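PDB 5GZS: GGDEF family protein from Vibrio cholerae, which is the diguanylate cyclase CdgH, whose periplasmic portion binds arginine in a solute-binding-protein fold and probably relays this signal to cyclic di-GMP synthesis. Local coordinates for residues E11-V16 / Q143-L148; N75-Y80 / V138-Q143; Y80-G85 / L152-L157. All blocks are in the same frame, centred on the assembly; numbering follows the deposited sequence.

The three contacts illustrate how a small antiparallel sheet and the helix following one of its edge strands can build one wall of a ligand pocket. Strand 79-83 is central, pairing with 137-140 in interaction 2 and with 153-156 in interaction 3, whose centres lie about 11 Å apart; Tyr-80 takes part in both. Interaction 1, about 9 Å between centres from interaction 2, shares Gln-143 with it and sets the turn that leads into helix 15-28 against helix 144-149. Interactions 1 and 2 both touch the bound arginine, through Glu-11 and through Glu-77, Ala-140 and Asn-142. Interaction 3 lies farther from the ligand, the Tyr-82 side chain being about 9 Å from it.

Interaction 1 of 3, residues E11-V16 / Q143-L148; sequences EADDVV and QLKPML. With ARG (arginine), chain B.
A water molecule joins Asp-13 to Lys-145, linking a loop carboxylate to a backbone N-H of helix 144-149. The water gives a proton to Asp-13 OD2 at 3.0 Å. It accepts one from the backbone N of Lys-145 at 2.8 Å, so a backbone N-H and a loop carboxylate share one water. The Asp-13 side chain has CG anti to its backbone N (chi1 -168°) and crosses the lysine chain at a slant, with OD2 3.7 Å from Lys-145 CB. The lysine chain bends at chi3, and its NZ ends 4.0 Å from Asp-13 OD2, beyond a salt bridge. The opposite charges would still attract each other, and both OD2 and NZ are hydrogen-bonded to Tyr-202 OH, while OD1 makes a salt bridge with Arg-18. Next along the helix, the Pro-146 ring offers CD to Asp-13 CB at 4.4 Å.

At the other end of the contact Glu-11 turns one carboxylate oxygen to the ligand. OE2 accepts a hydrogen bond from NH2 of the bound arginine at 3.0 Å. OE1 approaches Gln-143 NE2 to 3.2 Å, with the carboxylate and amide planes turned 51° apart. The methyl of Ala-12 lies beside the same amide, CB to NE2 4.1 Å. Loop and helix thus meet through a polar seam with little apolar packing, and one end of that seam opens onto the guanidinium site.

Helix 121-129 packs against Gln-143 and Pro-146 through His-122. Leu-144 rests on Tyr-80 and Tyr-82 of strand 79-83, and helix 189-218 supplies Tyr-202 and, against Lys-145, Ile-206, so helices 121-129 and 189-218 and strand 79-83 all touch the 143-148 side of the contact.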
loop_
_atom_site.group_PDB
_atom_site.type_symbol
_atom_site.label_atom_id
_atom_site.label_comp_id
_atom_site.label_asym_id
_atom_site.label_seq_id
_atom_site.Cartn_x
_atom_site.Cartn_y
_atom_site.Cartn_z
ATOM N N GLU A 11 -6.117 21.313 29.357
ATOM C CA GLU A 11 -7.392 21.149 28.668
ATOM C C GLU A 11 -7.969 19.754 28.909
ATOM O O GLU A 11 -7.372 18.749 28.522
ATOM C CB GLU A 11 -7.227 21.400 27.169
ATOM C CG GLU A 11 -8.519 21.768 26.456
ATOM C CD GLU A 11 -8.662 21.074 25.116
ATOM O OE1 GLU A 11 -9.812 20.877 24.667
ATOM O OE2 GLU A 11 -7.627 20.724 24.511
ATOM N N ALA A 12 -9.133 19.704 29.548
ATOM C CA ALA A 12 -9.791 18.464 29.854
ATOM C C ALA A 12 -8.878 17.616 30.722
ATOM O O ALA A 12 -8.224 18.128 31.577
ATOM C CB ALA A 12 -10.151 17.746 28.579
ATOM N N ASP A 13 -8.878 16.313 30.521
ATOM C CA ASP A 13 -8.079 15.390 31.306
ATOM C C ASP A 13 -6.683 15.375 30.766
ATOM O O ASP A 13 -6.365 14.597 29.915
ATOM C CB ASP A 13 -8.658 13.997 31.213
ATOM C CG ASP A 13 -8.070 13.064 32.195
ATOM O OD1 ASP A 13 -7.659 13.499 33.245
ATOM O OD2 ASP A 13 -8.035 11.876 31.941
ATOM N N ASP A 14 -5.845 16.252 31.269
ATOM C CA ASP A 14 -4.533 16.436 30.713
ATOM C C ASP A 14 -3.544 15.655 31.516
ATOM O O ASP A 14 -2.809 16.198 32.279
ATOM C CB ASP A 14 -4.201 17.903 30.713
ATOM C CG ASP A 14 -3.232 18.262 29.677
ATOM O OD1 ASP A 14 -2.374 17.450 29.383
ATOM O OD2 ASP A 14 -3.303 19.372 29.177
ATOM N N VAL A 15 -3.547 14.358 31.325
ATOM C CA VAL A 15 -2.831 13.491 32.175
ATOM C C VAL A 15 -1.344 13.629 31.970
ATOM O O VAL A 15 -0.593 13.471 32.881
ATOM C CB VAL A 15 -3.344 12.060 32.024
ATOM C CG1 VAL A 15 -3.538 11.729 30.589
ATOM C CG2 VAL A 15 -2.433 11.067 32.673
ATOM N N VAL A 16 -0.922 13.955 30.769
ATOM C CA VAL A 16 0.515 14.082 30.541
ATOM C C VAL A 16 1.056 15.384 31.131
ATOM O O VAL A 16 2.222 15.449 31.537
ATOM C CB VAL A 16 0.860 13.988 29.032
ATOM C CG1 VAL A 16 2.327 14.238 28.778
ATOM C CG2 VAL A 16 0.479 12.614 28.486
ATOM N N GLN A 143 -9.201 14.150 25.644
ATOM C CA GLN A 143 -10.608 13.863 25.452
ATOM C C GLN A 143 -10.979 12.419 25.767
ATOM O O GLN A 143 -12.160 12.099 25.872
ATOM C CB GLN A 143 -11.011 14.188 24.020
ATOM C CG GLN A 143 -10.671 15.599 23.575
ATOM C CD GLN A 143 -11.342 16.669 24.423
ATOM O OE1 GLN A 143 -12.409 16.442 24.998
ATOM N NE2 GLN A 143 -10.730 17.862 24.479
ATOM N N LEU A 144 -9.984 11.556 25.948
ATOM C CA LEU A 144 -10.237 10.123 26.025
ATOM C C LEU A 144 -11.220 9.725 27.129
ATOM O O LEU A 144 -12.270 9.112 26.857
ATOM C CB LEU A 144 -8.924 9.360 26.215
ATOM C CG LEU A 144 -9.095 7.846 26.048
ATOM C CD1 LEU A 144 -9.659 7.550 24.669
ATOM C CD2 LEU A 144 -7.778 7.115 26.239
ATOM N N LYS A 145 -10.873 10.056 28.371
ATOM C CA LYS A 145 -11.695 9.666 29.511
ATOM C C LYS A 145 -13.120 10.281 29.408
ATOM O O LYS A 145 -14.099 9.543 29.457
ATOM C CB LYS A 145 -10.983 10.030 30.823
ATOM C CG LYS A 145 -11.708 9.627 32.107
ATOM C CD LYS A 145 -10.896 10.012 33.347
ATOM C CE LYS A 145 -10.161 8.793 33.853
ATOM N NZ LYS A 145 -8.944 9.053 34.682
ATOM N N PRO A 146 -13.249 11.606 29.206
ATOM C CA PRO A 146 -14.636 12.089 29.114
ATOM C C PRO A 146 -15.381 11.551 27.898
ATOM O O PRO A 146 -16.582 11.290 27.992
ATOM C CB PRO A 146 -14.484 13.612 29.025
ATOM C CG PRO A 146 -13.066 13.834 28.550
ATOM C CD PRO A 146 -12.266 12.707 29.128
HETATM N N MSE A 147 -14.685 11.364 26.783
HETATM C CA MSE A 147 -15.344 10.886 25.568
HETATM C C MSE A 147 -15.832 9.439 25.704
HETATM O O MSE A 147 -16.964 9.143 25.359
HETATM C CB MSE A 147 -14.409 11.020 24.361
HETATM C CG MSE A 147 -15.092 11.272 23.040
HETATM SE SE MSE A 147 -16.089 12.930 23.011
HETATM C CE MSE A 147 -15.028 13.975 21.741
ATOM N N LEU A 148 -15.000 8.539 26.213
ATOM C CA LEU A 148 -15.418 7.142 26.352
ATOM C C LEU A 148 -16.511 6.976 27.399
ATOM O O LEU A 148 -17.226 5.978 27.385
ATOM C CB LEU A 148 -14.230 6.247 26.703
ATOM C CG LEU A 148 -13.528 5.574 25.526
ATOM C CD1 LEU A 148 -12.977 6.617 24.588
ATOM C CD2 LEU A 148 -12.427 4.697 26.024
HETATM N N ARG B . -0.146 18.659 19.661
HETATM C CA ARG B . -1.118 19.166 18.704
HETATM C C ARG B . -0.958 20.670 18.516
HETATM O O ARG B . -1.336 21.233 17.489
HETATM C CB ARG B . -2.529 18.838 19.159
HETATM C CG ARG B . -2.933 19.507 20.459
HETATM C CD ARG B . -4.196 18.843 20.962
HETATM N NE ARG B . -4.715 19.482 22.152
HETATM C CZ ARG B . -4.182 19.347 23.358
HETATM N NH1 ARG B . -3.097 18.600 23.535
HETATM N NH2 ARG B . -4.732 19.976 24.383
HETATM O OXT ARG B . -0.446 21.360 19.390
HETATM O O HOH W 1 -8.344 10.982 29.127
#

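Interaction 2 of 3, residues N75-Y80 / V138-Q143; sequences NIEYTY and VDAINQ. With ARG (arginine), chain B.
Glu-77 reaches past Ala-140 because its CG is anti to the backbone N (chi1 -180°) and the chain stays extended beyond it, whereas Tyr-80 has CG anti to its carbonyl carbon (chi1 -54°), with its ring alongside Ile-141. The first arrangement takes the Glu-77 carboxylate into the pocket, OE2 passing 3.8 Å from Ala-140 CB. There it grips the bound arginine at two points. OE1 accepts a bond from the ligand's alpha-amino N at 2.7 Å, and OE2 accepts one from guanidinium NH1 at 2.8 Å. Ala-140 lines the same site, its methyl CB 3.9 Å from ligand CD. A water donates to Asn-142 OD1 at 2.6 Å and also makes weak bonds to Glu-77 OE2 and ligand NH1, so it bridges the two segments and the guanidinium, though only the Asn-142 bond is firm.

Next to these ligand contacts the backbones pair as antiparallel strands. Thr-79 and Ala-140 form a non-hydrogen-bonded pair, with their side chains on the face that carries the ligand-lining methyl. Tyr-80 and Asp-139 form the adjoining hydrogen-bonded pair, Tyr-80 N to Asp-139 O at 2.9 Å, and the return bond from Asp-139 N completes it. Toward the loop the pairing fades into a weak bond from Ile-141 N to Tyr-78 O. The Tyr-80 ring meets Ile-141 edge-on, CE1 to CA 3.9 Å, and its hydroxyl is bonded to Gln-203 of helix 189-218. Asp-139 OD1 receives the N-H of Ala-140 from above its carboxylate plane.

One carboxylate therefore reads two positive groups of the same ligand, the amino end and the guanidinium end, a chemistry suited to arginine. Surrounded by buried residues, the negative charge of Glu-77 is probably offset in part by the ligand's amino and guanidinium groups.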
loop_
_atom_site.group_PDB
_atom_site.type_symbol
_atom_site.label_atom_id
_atom_site.label_comp_id
_atom_site.label_asym_id
_atom_site.label_seq_id
_atom_site.Cartn_x
_atom_site.Cartn_y
_atom_site.Cartn_z
ATOM N N ASN A 75 8.012 14.685 24.396
ATOM C CA ASN A 75 7.181 13.461 24.436
ATOM C C ASN A 75 6.240 13.320 23.251
ATOM O O ASN A 75 5.998 14.284 22.519
ATOM C CB ASN A 75 6.336 13.423 25.711
ATOM C CG ASN A 75 5.519 14.700 25.906
ATOM O OD1 ASN A 75 6.028 15.712 26.412
ATOM N ND2 ASN A 75 4.247 14.666 25.478
ATOM N N ILE A 76 5.694 12.119 23.075
ATOM C CA ILE A 76 4.645 11.906 22.085
ATOM C C ILE A 76 3.300 12.373 22.643
ATOM O O ILE A 76 3.191 12.773 23.800
ATOM C CB ILE A 76 4.518 10.412 21.635
ATOM C CG1 ILE A 76 4.022 9.527 22.780
ATOM C CG2 ILE A 76 5.818 9.892 21.030
ATOM C CD1 ILE A 76 3.994 8.072 22.440
ATOM N N GLU A 77 2.278 12.320 21.805
ATOM C CA GLU A 77 0.940 12.687 22.213
ATOM C C GLU A 77 -0.039 11.654 21.647
ATOM O O GLU A 77 -0.176 11.512 20.430
ATOM C CB GLU A 77 0.622 14.098 21.725
ATOM C CG GLU A 77 -0.740 14.640 22.076
ATOM C CD GLU A 77 -0.997 15.958 21.350
ATOM O OE1 GLU A 77 -0.704 16.007 20.125
ATOM O OE2 GLU A 77 -1.483 16.933 21.987
ATOM N N TYR A 78 -0.701 10.911 22.524
ATOM C CA TYR A 78 -1.672 9.921 22.060
ATOM C C TYR A 78 -2.832 10.646 21.361
ATOM O O TYR A 78 -3.399 11.610 21.897
ATOM C CB TYR A 78 -2.172 9.062 23.217
ATOM C CG TYR A 78 -1.221 7.963 23.638
ATOM C CD1 TYR A 78 -0.144 8.225 24.473
ATOM C CD2 TYR A 78 -1.416 6.650 23.219
ATOM C CE1 TYR A 78 0.710 7.215 24.860
ATOM C CE2 TYR A 78 -0.575 5.648 23.597
ATOM C CZ TYR A 78 0.487 5.922 24.408
ATOM O OH TYR A 78 1.331 4.895 24.794
ATOM N N THR A 79 -3.159 10.183 20.157
ATOM C CA THR A 79 -4.099 10.872 19.295
ATOM C C THR A 79 -5.125 9.898 18.737
ATOM O O THR A 79 -4.771 8.844 18.204
ATOM C CB THR A 79 -3.373 11.594 18.142
ATOM O OG1 THR A 79 -2.551 12.641 18.683
ATOM C CG2 THR A 79 -4.383 12.208 17.148
ATOM N N TYR A 80 -6.403 10.252 18.875
ATOM C CA TYR A 80 -7.478 9.296 18.613
ATOM C C TYR A 80 -8.523 9.833 17.641
ATOM O O TYR A 80 -8.806 11.055 17.591
ATOM C CB TYR A 80 -8.180 8.874 19.931
ATOM C CG TYR A 80 -7.257 8.334 21.020
ATOM C CD1 TYR A 80 -6.622 9.206 21.914
ATOM C CD2 TYR A 80 -7.054 6.968 21.177
ATOM C CE1 TYR A 80 -5.797 8.745 22.902
ATOM C CE2 TYR A 80 -6.227 6.479 22.178
ATOM C CZ TYR A 80 -5.591 7.385 23.034
ATOM O OH TYR A 80 -4.756 6.943 24.022
ATOM N N VAL A 138 -11.223 14.010 15.589
ATOM C CA VAL A 138 -9.835 13.685 15.840
ATOM C C VAL A 138 -9.296 14.583 16.953
ATOM O O VAL A 138 -9.245 15.799 16.797
ATOM C CB VAL A 138 -8.975 13.823 14.560
ATOM C CG1 VAL A 138 -7.498 13.832 14.900
ATOM C CG2 VAL A 138 -9.286 12.682 13.596
ATOM N N ASP A 139 -8.910 13.991 18.080
ATOM C CA ASP A 139 -8.372 14.787 19.182
ATOM C C ASP A 139 -7.448 13.998 20.113
ATOM O O ASP A 139 -7.334 12.765 20.024
ATOM C CB ASP A 139 -9.515 15.397 19.986
ATOM C CG ASP A 139 -9.135 16.727 20.640
ATOM O OD1 ASP A 139 -7.947 17.135 20.576
ATOM O OD2 ASP A 139 -10.036 17.360 21.231
ATOM N N ALA A 140 -6.791 14.721 21.013
ATOM C CA ALA A 140 -5.751 14.146 21.874
ATOM C C ALA A 140 -6.303 13.356 23.053
ATOM O O ALA A 140 -7.509 13.289 23.266
ATOM C CB ALA A 140 -4.852 15.231 22.381
ATOM N N ILE A 141 -5.382 12.784 23.826
ATOM C CA ILE A 141 -5.692 11.988 25.015
ATOM C C ILE A 141 -6.534 12.765 26.025
ATOM O O ILE A 141 -7.294 12.169 26.782
ATOM C CB ILE A 141 -4.379 11.466 25.692
ATOM C CG1 ILE A 141 -4.678 10.452 26.801
ATOM C CG2 ILE A 141 -3.547 12.609 26.224
ATOM C CD1 ILE A 141 -3.444 9.776 27.345
ATOM N N ASN A 142 -6.421 14.094 26.019
ATOM C CA ASN A 142 -7.275 14.956 26.857
ATOM C C ASN A 142 -8.760 14.612 26.802
ATOM O O ASN A 142 -9.496 14.753 27.787
ATOM C CB ASN A 142 -7.094 16.407 26.446
ATOM C CG ASN A 142 -5.644 16.839 26.490
ATOM O OD1 ASN A 142 -4.812 16.352 25.716
ATOM N ND2 ASN A 142 -5.330 17.750 27.400
ATOM N N GLN A 143 -9.201 14.150 25.644
ATOM C CA GLN A 143 -10.608 13.863 25.452
ATOM C C GLN A 143 -10.979 12.419 25.767
ATOM O O GLN A 143 -12.160 12.099 25.872
ATOM C CB GLN A 143 -11.011 14.188 24.020
ATOM C CG GLN A 143 -10.671 15.599 23.575
ATOM C CD GLN A 143 -11.342 16.669 24.423
ATOM O OE1 GLN A 143 -12.409 16.442 24.998
ATOM N NE2 GLN A 143 -10.730 17.862 24.479
HETATM N N ARG B . -0.146 18.659 19.661
HETATM C CA ARG B . -1.118 19.166 18.704
HETATM C C ARG B . -0.958 20.670 18.516
HETATM O O ARG B . -1.336 21.233 17.489
HETATM C CB ARG B . -2.529 18.838 19.159
HETATM C CG ARG B . -2.933 19.507 20.459
HETATM C CD ARG B . -4.196 18.843 20.962
HETATM N NE ARG B . -4.715 19.482 22.152
HETATM C CZ ARG B . -4.182 19.347 23.358
HETATM N NH1 ARG B . -3.097 18.600 23.535
HETATM N NH2 ARG B . -4.732 19.976 24.383
HETATM O OXT ARG B . -0.446 21.360 19.390
HETATM O O HOH W 2 -2.339 15.809 25.053
#

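Interaction 3 of 3, residues Y80-G85 / L152-L157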
loop_
_atom_site.group_PDB
_atom_site.type_symbol
_atom_site.label_atom_id
_atom_site.label_comp_id
_atom_site.label_asym_id
_atom_site.label_seq_id
_atom_site.Cartn_x
_atom_site.Cartn_y
_atom_site.Cartn_z
ATOM N N TYR A 80 -6.403 10.252 18.875
ATOM C CA TYR A 80 -7.478 9.296 18.613
ATOM C C TYR A 80 -8.523 9.833 17.641
ATOM O O TYR A 80 -8.806 11.055 17.591
ATOM C CB TYR A 80 -8.180 8.874 19.931
ATOM C CG TYR A 80 -7.257 8.334 21.020
ATOM C CD1 TYR A 80 -6.622 9.206 21.914
ATOM C CD2 TYR A 80 -7.054 6.968 21.177
ATOM C CE1 TYR A 80 -5.797 8.745 22.902
ATOM C CE2 TYR A 80 -6.227 6.479 22.178
ATOM C CZ TYR A 80 -5.591 7.385 23.034
ATOM O OH TYR A 80 -4.756 6.943 24.022
ATOM N N LEU A 81 -9.080 8.903 16.860
ATOM C CA LEU A 81 -10.354 9.124 16.183
ATOM C C LEU A 81 -11.458 8.715 17.152
ATOM O O LEU A 81 -11.570 7.532 17.509
ATOM C CB LEU A 81 -10.460 8.311 14.883
ATOM C CG LEU A 81 -11.835 8.359 14.190
ATOM C CD1 LEU A 81 -12.214 9.785 13.728
ATOM C CD2 LEU A 81 -11.853 7.391 13.042
ATOM N N TYR A 82 -12.253 9.679 17.601
ATOM C CA TYR A 82 -13.417 9.344 18.413
ATOM C C TYR A 82 -14.657 9.151 17.530
ATOM O O TYR A 82 -14.974 9.981 16.671
ATOM C CB TYR A 82 -13.684 10.427 19.457
ATOM C CG TYR A 82 -12.545 10.657 20.401
ATOM C CD1 TYR A 82 -12.439 9.929 21.584
ATOM C CD2 TYR A 82 -11.572 11.600 20.111
ATOM C CE1 TYR A 82 -11.393 10.138 22.453
ATOM C CE2 TYR A 82 -10.527 11.821 20.963
ATOM C CZ TYR A 82 -10.429 11.084 22.129
ATOM O OH TYR A 82 -9.381 11.329 22.976
ATOM N N SER A 83 -15.376 8.066 17.746
ATOM C CA SER A 83 -16.506 7.793 16.875
ATOM C C SER A 83 -17.444 6.777 17.488
ATOM O O SER A 83 -17.039 5.863 18.211
ATOM C CB SER A 83 -16.033 7.305 15.491
ATOM O OG SER A 83 -15.357 6.047 15.548
ATOM N N TYR A 84 -18.718 6.975 17.201
ATOM C CA TYR A 84 -19.743 6.044 17.613
ATOM C C TYR A 84 -19.536 4.809 16.754
ATOM O O TYR A 84 -19.649 4.880 15.527
ATOM C CB TYR A 84 -21.147 6.675 17.453
ATOM C CG TYR A 84 -21.512 7.584 18.610
ATOM C CD1 TYR A 84 -21.610 7.070 19.898
ATOM C CD2 TYR A 84 -21.741 8.949 18.429
ATOM C CE1 TYR A 84 -21.926 7.873 20.979
ATOM C CE2 TYR A 84 -22.071 9.776 19.520
ATOM C CZ TYR A 84 -22.158 9.219 20.794
ATOM O OH TYR A 84 -22.470 9.977 21.909
ATOM N N GLY A 85 -19.162 3.698 17.383
ATOM C CA GLY A 85 -18.923 2.465 16.650
ATOM C C GLY A 85 -17.462 2.115 16.395
ATOM O O GLY A 85 -17.121 0.942 16.217
ATOM N N LEU A 152 -18.416 6.687 23.559
ATOM C CA LEU A 152 -17.691 6.726 22.295
ATOM C C LEU A 152 -16.569 5.698 22.238
ATOM O O LEU A 152 -16.066 5.249 23.269
ATOM C CB LEU A 152 -17.134 8.123 22.029
ATOM C CG LEU A 152 -18.227 8.975 21.393
ATOM C CD1 LEU A 152 -19.150 9.532 22.436
ATOM C CD2 LEU A 152 -17.646 10.055 20.555
ATOM N N ASP A 153 -16.194 5.309 21.022
ATOM C CA ASP A 153 -15.053 4.417 20.837
ATOM C C ASP A 153 -13.888 5.194 20.239
ATOM O O ASP A 153 -14.063 6.291 19.709
ATOM C CB ASP A 153 -15.416 3.235 19.941
ATOM C CG ASP A 153 -14.567 1.978 20.223
ATOM O OD1 ASP A 153 -13.558 2.041 20.961
ATOM O OD2 ASP A 153 -14.919 0.907 19.676
ATOM N N VAL A 154 -12.692 4.627 20.335
ATOM C CA VAL A 154 -11.526 5.264 19.750
ATOM C C VAL A 154 -10.791 4.321 18.827
ATOM O O VAL A 154 -10.909 3.097 18.938
ATOM C CB VAL A 154 -10.542 5.783 20.831
ATOM C CG1 VAL A 154 -11.154 6.881 21.541
ATOM C CG2 VAL A 154 -10.201 4.721 21.801
ATOM N N GLN A 155 -10.074 4.922 17.885
ATOM C CA GLN A 155 -9.007 4.263 17.154
ATOM C C GLN A 155 -7.734 5.123 17.378
ATOM O O GLN A 155 -7.711 6.318 17.035
ATOM C CB GLN A 155 -9.376 4.121 15.677
ATOM C CG GLN A 155 -8.242 3.700 14.740
ATOM C CD GLN A 155 -8.501 4.130 13.276
ATOM O OE1 GLN A 155 -9.573 4.645 12.941
ATOM N NE2 GLN A 155 -7.506 3.941 12.414
ATOM N N LEU A 156 -6.710 4.537 18.005
ATOM C CA LEU A 156 -5.426 5.215 18.191
ATOM C C LEU A 156 -4.827 5.513 16.842
ATOM O O LEU A 156 -4.609 4.603 16.048
ATOM C CB LEU A 156 -4.455 4.372 19.008
ATOM C CG LEU A 156 -3.160 5.104 19.394
ATOM C CD1 LEU A 156 -3.521 6.385 20.123
ATOM C CD2 LEU A 156 -2.217 4.242 20.255
ATOM N N LEU A 157 -4.576 6.786 16.571
ATOM C CA LEU A 157 -4.093 7.168 15.263
ATOM C C LEU A 157 -2.576 7.190 15.175
ATOM O O LEU A 157 -2.056 7.380 14.098
ATOM C CB LEU A 157 -4.651 8.546 14.864
ATOM C CG LEU A 157 -6.182 8.637 14.698
ATOM C CD1 LEU A 157 -6.555 9.902 13.988
ATOM C CD2 LEU A 157 -6.777 7.420 13.959
#
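Leu-81 and Gln-155 exchange two backbone hydrogen bonds, Leu-81 N to Gln-155 O at 2.9 Å and Gln-155 N back to Leu-81 O at 3.0 Å. Ser-83 and Asp-153 repeat the exchange two residues on, and the strand axes run antiparallel at 158°. Asp-153 also turns OD1 back on its own strand, accepting the N-H of Val-154 at 2.8 Å.

Between these pairs, Tyr-82 and Val-154 lie side by side and point the same way, with Val-154 CG1 beside ring atom CD1. On the same face Leu-156, its CG anti to the backbone N (chi1 -172°), lays CD1 over the Tyr-80 ring, a CH-pi contact 3.8 Å from the centroid. A second one closes the far end, where Leu-152 CG sits over a face of the Tyr-84 ring, 4.0 Å from its centroid. On the other face Leu-157 CD2 packs against Leu-81 CB.

Polarity is thus handled mainly by the main chain, and aliphatic branches meet tyrosine rings. The Tyr-82 hydroxyl finds its partner on the opposite neighbour, Ala-140 O, so this strand pair is joined to strand 137-140, whose Ala-140 lines the arginine pocket.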